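Local coordinates for VC0179-like protein (Escherichia coli, PDB 4XJ6) that probably joins nucleotides into a cyclic dinucleotide such as cyclic GMP-AMP, as a bacterial homologue of cyclic GMP-AMP synthase with a magnesium-bearing nucleotidyltransferase site, at residues Leu329-Glu332 against Phe333-Gly336; Ala361-Glu364 against Thr365-Leu369. All coordinates share one frame; numbering follows the deposited sequence.

Contact 1. Residues Leu329-Glu332 against Phe333-Gly336; sequences LPEE and FNRG
L329 and F333 lie side by side on the same flank of the last two turns of helix 318-335 and point the same way, with L329 CD1 3.8 Å from F333 CE1. The ring of F333 also rests its edge on the main chain one turn earlier: L329 O lies near the ring plane, 3.3 Å from F333 CD1. That same oxygen takes a weak bond from F333 N, whereas the next two bonds are shorter, N334 N to P330 O at 3.0 Å and R335 N to E331 O at 2.9 Å. The helix is kinked at the proline, where the backbone N of P330 and that of E331 have no bond to the turn before.

The side chain of N334 folds back over the turn, CG beside its own backbone N (chi1 -84°), which sets ND2 3.1 Å from P330 O at an angle too poor for a hydrogen bond. Its OD1 is instead bonded to R360, and its main chain pairs with E352. E332 OE2 makes a salt bridge with R310. R335 NH1 lies 4.1 Å from E332 OE2, which sits well out of the guanidinium plane, so charge alone relates the two groups.

G336, with positive phi, takes the chain out of the helix. On the buried flank, L329 and F333 pack between helix 297-310, where both touch A303, and helix 357-377, where both meet M366; F349 meets the F333 ring edge-to-face.

Contact 2. Residues Ala361-Glu364 against Thr365-Leu369; sequences AIVE and TMEGL
T365 turns its hydroxyl back onto the preceding turn of helix 357-377, where OG1 donates to A361 O at 2.7 Å. This is the familiar bond of a helical threonine to the carbonyl four residues earlier, and it follows from OG1 standing beside the backbone N (chi1 -61°). A361 O is gripped twice, since T365 N also donates to it, at 3.1 Å, and the two donors come from opposite faces of the carbonyl plane. The next two i to i+4 bonds, M366 N to I362 O and E367 N to V363 O, are both 2.9 Å long and straighter at the hydrogen.

Apolar packing rests on I362 and M366, which run alongside each other in the same direction. With chi2 and chi3 both near 180°, the methionine chain carries CE out to I362 CG2, 3.6 Å away.

Among the acidic groups, E367 OE1 approaches E364 CA to 3.5 Å, while the two carboxylates remain 5.2 Å apart between E364 OE1 and E367 OE1.

M366 and L369 lie between helices 318-335 and 274-289: M366 touches L329, F333 and W285, L369 touches A326, M282 and W285, and T365 also meets that tryptophan.

Overall arrangement
Contacts 1 and 2 are short lengths of two helices that follow each other in the chain, 318-335 and 357-377, packed together in the C-terminal domain with centres 10 Å apart. M366 makes the closest approach, its CE 3.4 Å from F333 CZ, and its SD is 3.8 Å from L329 CD2. Two further pairs join the helices: E367 CG meets P330 CB at 3.6 Å, and V363 CG1 comes 3.9 Å from N334 OD1. Neither contact belongs to the magnesium site. The side chains of F333 and I362 are about 11 and 12 Å from a bound 3'-deoxy-GTP, too far to touch it; the pair is helix packing in the C-terminal domain.

Contact 1. Residues Leu329-Glu332 against Phe333-Gly336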
ATOM      1  N   LEU A 329      -2.101  22.820  -1.727  1.00 29.24           N
ATOM      2  CA  LEU A 329      -2.514  21.518  -1.204  1.00 29.41           C
ATOM      3  C   LEU A 329      -3.747  21.568  -0.286  1.00 28.86           C
ATOM      4  O   LEU A 329      -4.632  20.724  -0.418  1.00 26.92           O
ATOM      5  CB  LEU A 329      -1.355  20.851  -0.458  1.00 29.95           C
ATOM      6  CG  LEU A 329      -1.585  19.382  -0.109  1.00 34.10           C
ATOM      7  CD1 LEU A 329      -1.521  18.516  -1.362  1.00 29.64           C
ATOM      8  CD2 LEU A 329      -0.591  18.908   0.940  1.00 35.54           C
ATOM      9  N   PRO A 330      -3.817  22.544   0.645  1.00 27.60           N
ATOM     10  CA  PRO A 330      -5.011  22.553   1.501  1.00 27.17           C
ATOM     11  C   PRO A 330      -6.303  22.833   0.734  1.00 32.45           C
ATOM     12  O   PRO A 330      -7.369  22.354   1.127  1.00 33.17           O
ATOM     13  CB  PRO A 330      -4.723  23.682   2.494  1.00 23.20           C
ATOM     14  CG  PRO A 330      -3.253  23.839   2.481  1.00 24.03           C
ATOM     15  CD  PRO A 330      -2.838  23.556   1.082  1.00 26.02           C
ATOM     16  N   GLU A 331      -6.208  23.597  -0.350  1.00 34.30           N
ATOM     17  CA  GLU A 331      -7.385  23.938  -1.138  1.00 37.54           C
ATOM     18  C   GLU A 331      -7.840  22.757  -1.985  1.00 34.03           C
ATOM     19  O   GLU A 331      -9.023  22.630  -2.300  1.00 36.99           O
ATOM     20  CB  GLU A 331      -7.107  25.151  -2.024  1.00 45.37           C
ATOM     21  CG  GLU A 331      -6.814  26.423  -1.245  1.00 58.40           C
ATOM     22  CD  GLU A 331      -7.940  26.806  -0.299  1.00 68.79           C
ATOM     23  OE1 GLU A 331      -9.122  26.597  -0.648  1.00 72.87           O
ATOM     24  OE2 GLU A 331      -7.638  27.317   0.800  1.00 72.17           O
ATOM     25  N   GLU A 332      -6.897  21.897  -2.351  1.00 32.11           N
ATOM     26  CA  GLU A 332      -7.225  20.675  -3.072  1.00 32.07           C
ATOM     27  C   GLU A 332      -8.090  19.762  -2.222  1.00 31.00           C
ATOM     28  O   GLU A 332      -9.089  19.218  -2.695  1.00 33.53           O
ATOM     29  CB  GLU A 332      -5.958  19.939  -3.496  1.00 30.42           C
ATOM     30  CG  GLU A 332      -5.298  20.534  -4.709  1.00 32.93           C
ATOM     31  CD  GLU A 332      -6.238  20.607  -5.893  1.00 32.35           C
ATOM     32  OE1 GLU A 332      -6.946  19.613  -6.156  1.00 34.76           O
ATOM     33  OE2 GLU A 332      -6.275  21.663  -6.554  1.00 34.19           O
ATOM     34  N   PHE A 333      -7.697  19.599  -0.963  1.00 22.49           N
ATOM     35  CA  PHE A 333      -8.433  18.755  -0.031  1.00 22.45           C
ATOM     36  C   PHE A 333      -9.711  19.437   0.447  1.00 28.39           C
ATOM     37  O   PHE A 333     -10.637  18.773   0.906  1.00 32.83           O
ATOM     38  CB  PHE A 333      -7.545  18.378   1.156  1.00 21.07           C
ATOM     39  CG  PHE A 333      -6.550  17.293   0.846  1.00 23.42           C
ATOM     40  CD1 PHE A 333      -5.430  17.559   0.082  1.00 23.09           C
ATOM     41  CD2 PHE A 333      -6.743  16.002   1.315  1.00 28.39           C
ATOM     42  CE1 PHE A 333      -4.519  16.560  -0.211  1.00 24.02           C
ATOM     43  CE2 PHE A 333      -5.836  14.999   1.028  1.00 29.67           C
ATOM     44  CZ  PHE A 333      -4.720  15.281   0.259  1.00 26.52           C
ATOM     45  N   ASN A 334      -9.759  20.763   0.336  1.00 30.01           N
ATOM     46  CA  ASN A 334     -10.980  21.509   0.621  1.00 31.08           C
ATOM     47  C   ASN A 334     -11.985  21.354  -0.512  1.00 30.24           C
ATOM     48  O   ASN A 334     -13.195  21.352  -0.291  1.00 33.46           O
ATOM     49  CB  ASN A 334     -10.672  22.989   0.854  1.00 24.89           C
ATOM     50  CG  ASN A 334     -10.255  23.274   2.282  1.00 32.08           C
ATOM     51  OD1 ASN A 334     -10.707  22.611   3.216  1.00 27.59           O
ATOM     52  ND2 ASN A 334      -9.393  24.268   2.460  1.00 32.78           N
ATOM     53  N   ARG A 335     -11.469  21.223  -1.730  1.00 24.86           N
ATOM     54  CA  ARG A 335     -12.303  20.967  -2.898  1.00 32.97           C
ATOM     55  C   ARG A 335     -12.800  19.529  -2.904  1.00 34.06           C
ATOM     56  O   ARG A 335     -13.813  19.209  -3.528  1.00 36.15           O
ATOM     57  CB  ARG A 335     -11.533  21.237  -4.189  1.00 33.97           C
ATOM     58  CG  ARG A 335     -11.327  22.704  -4.516  1.00 44.42           C
ATOM     59  CD  ARG A 335     -10.566  22.854  -5.824  1.00 50.39           C
ATOM     60  NE  ARG A 335     -10.487  24.244  -6.261  1.00 56.75           N
ATOM     61  CZ  ARG A 335      -9.944  24.633  -7.410  1.00 60.50           C
ATOM     62  NH1 ARG A 335      -9.431  23.734  -8.240  1.00 63.01           N
ATOM     63  NH2 ARG A 335      -9.915  25.920  -7.731  1.00 60.98           N
ATOM     64  N   GLY A 336     -12.076  18.663  -2.203  1.00 24.12           N
ATOM     65  CA  GLY A 336     -12.347  17.239  -2.235  1.00 23.81           C
ATOM     66  C   GLY A 336     -11.438  16.581  -3.251  1.00 23.26           C
ATOM     67  O   GLY A 336     -11.215  17.122  -4.334  1.00 23.75           O
TER

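Contact 2. Residues Ala361-Glu364 against Thr365-Leu369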
ATOM      1  N   ALA A 361      -8.291  18.387  10.843  1.00 29.97           N
ATOM      2  CA  ALA A 361      -6.982  18.255  11.474  1.00 26.75           C
ATOM      3  C   ALA A 361      -5.901  18.054  10.419  1.00 24.74           C
ATOM      4  O   ALA A 361      -4.800  18.593  10.529  1.00 22.45           O
ATOM      5  CB  ALA A 361      -6.981  17.103  12.463  1.00 23.62           C
ATOM      6  N   ILE A 362      -6.233  17.280   9.392  1.00 21.17           N
ATOM      7  CA  ILE A 362      -5.324  17.032   8.281  1.00 25.22           C
ATOM      8  C   ILE A 362      -5.073  18.304   7.470  1.00 26.54           C
ATOM      9  O   ILE A 362      -3.928  18.647   7.172  1.00 24.50           O
ATOM     10  CB  ILE A 362      -5.873  15.933   7.345  1.00 25.14           C
ATOM     11  CG1 ILE A 362      -5.914  14.584   8.068  1.00 29.89           C
ATOM     12  CG2 ILE A 362      -5.031  15.836   6.090  1.00 23.83           C
ATOM     13  CD1 ILE A 362      -6.490  13.463   7.231  1.00 31.11           C
ATOM     14  N   VAL A 363      -6.152  19.004   7.128  1.00 20.55           N
ATOM     15  CA  VAL A 363      -6.071  20.210   6.308  1.00 25.10           C
ATOM     16  C   VAL A 363      -5.326  21.331   7.031  1.00 25.94           C
ATOM     17  O   VAL A 363      -4.532  22.051   6.423  1.00 21.01           O
ATOM     18  CB  VAL A 363      -7.473  20.709   5.909  1.00 21.62           C
ATOM     19  CG1 VAL A 363      -7.375  21.948   5.031  1.00 23.50           C
ATOM     20  CG2 VAL A 363      -8.243  19.607   5.191  1.00 22.10           C
ATOM     21  N   GLU A 364      -5.578  21.473   8.327  1.00 21.94           N
ATOM     22  CA  GLU A 364      -4.922  22.510   9.111  1.00 22.64           C
ATOM     23  C   GLU A 364      -3.442  22.194   9.297  1.00 33.05           C
ATOM     24  O   GLU A 364      -2.625  23.100   9.462  1.00 32.77           O
ATOM     25  CB  GLU A 364      -5.608  22.682  10.465  1.00 23.88           C
ATOM     26  CG  GLU A 364      -7.030  23.219  10.364  1.00 32.35           C
ATOM     27  CD  GLU A 364      -7.518  23.832  11.661  1.00 36.71           C
ATOM     28  OE1 GLU A 364      -6.673  24.129  12.530  1.00 37.62           O
ATOM     29  OE2 GLU A 364      -8.744  24.019  11.812  1.00 38.38           O
ATOM     30  N   THR A 365      -3.101  20.909   9.271  1.00 30.42           N
ATOM     31  CA  THR A 365      -1.702  20.499   9.304  1.00 20.48           C
ATOM     32  C   THR A 365      -1.042  20.829   7.972  1.00 27.93           C
ATOM     33  O   THR A 365       0.104  21.266   7.923  1.00 34.28           O
ATOM     34  CB  THR A 365      -1.543  18.990   9.592  1.00 22.05           C
ATOM     35  OG1 THR A 365      -2.106  18.679  10.872  1.00 20.93           O
ATOM     36  CG2 THR A 365      -0.068  18.598   9.583  1.00 19.63           C
ATOM     37  N   MET A 366      -1.789  20.621   6.891  1.00 24.69           N
ATOM     38  CA  MET A 366      -1.312  20.925   5.545  1.00 24.75           C
ATOM     39  C   MET A 366      -1.033  22.412   5.374  1.00 27.65           C
ATOM     40  O   MET A 366      -0.059  22.798   4.728  1.00 19.48           O
ATOM     41  CB  MET A 366      -2.326  20.476   4.493  1.00 18.82           C
ATOM     42  CG  MET A 366      -2.442  18.975   4.347  1.00 26.14           C
ATOM     43  SD  MET A 366      -3.644  18.502   3.092  1.00 32.94           S
ATOM     44  CE  MET A 366      -3.367  16.737   3.058  1.00 17.79           C
ATOM     45  N   GLU A 367      -1.897  23.242   5.950  1.00 21.10           N
ATOM     46  CA  GLU A 367      -1.751  24.691   5.858  1.00 21.57           C
ATOM     47  C   GLU A 367      -0.462  25.163   6.528  1.00 21.76           C
ATOM     48  O   GLU A 367       0.073  26.219   6.195  1.00 27.90           O
ATOM     49  CB  GLU A 367      -2.959  25.385   6.485  1.00 25.13           C
ATOM     50  CG  GLU A 367      -4.247  25.220   5.684  1.00 31.86           C
ATOM     51  CD  GLU A 367      -5.481  25.647   6.454  1.00 38.19           C
ATOM     52  OE1 GLU A 367      -5.410  25.722   7.698  1.00 43.32           O
ATOM     53  OE2 GLU A 367      -6.523  25.906   5.815  1.00 43.34           O
ATOM     54  N   GLY A 368       0.045  24.370   7.466  1.00 22.41           N
ATOM     55  CA  GLY A 368       1.265  24.722   8.168  1.00 21.70           C
ATOM     56  C   GLY A 368       2.519  24.573   7.324  1.00 26.29           C
ATOM     57  O   GLY A 368       3.533  25.216   7.594  1.00 30.45           O
ATOM     58  N   LEU A 369       2.447  23.726   6.301  1.00 25.09           N
ATOM     59  CA  LEU A 369       3.612  23.414   5.476  1.00 26.93           C
ATOM     60  C   LEU A 369       4.176  24.617   4.722  1.00 28.09           C
ATOM     61  O   LEU A 369       5.386  24.843   4.734  1.00 27.99           O
ATOM     62  CB  LEU A 369       3.271  22.310   4.474  1.00 19.91           C
ATOM     63  CG  LEU A 369       4.408  21.930   3.521  1.00 21.06           C
ATOM     64  CD1 LEU A 369       5.664  21.536   4.296  1.00 19.48           C
ATOM     65  CD2 LEU A 369       3.985  20.817   2.572  1.00 17.70           C
TER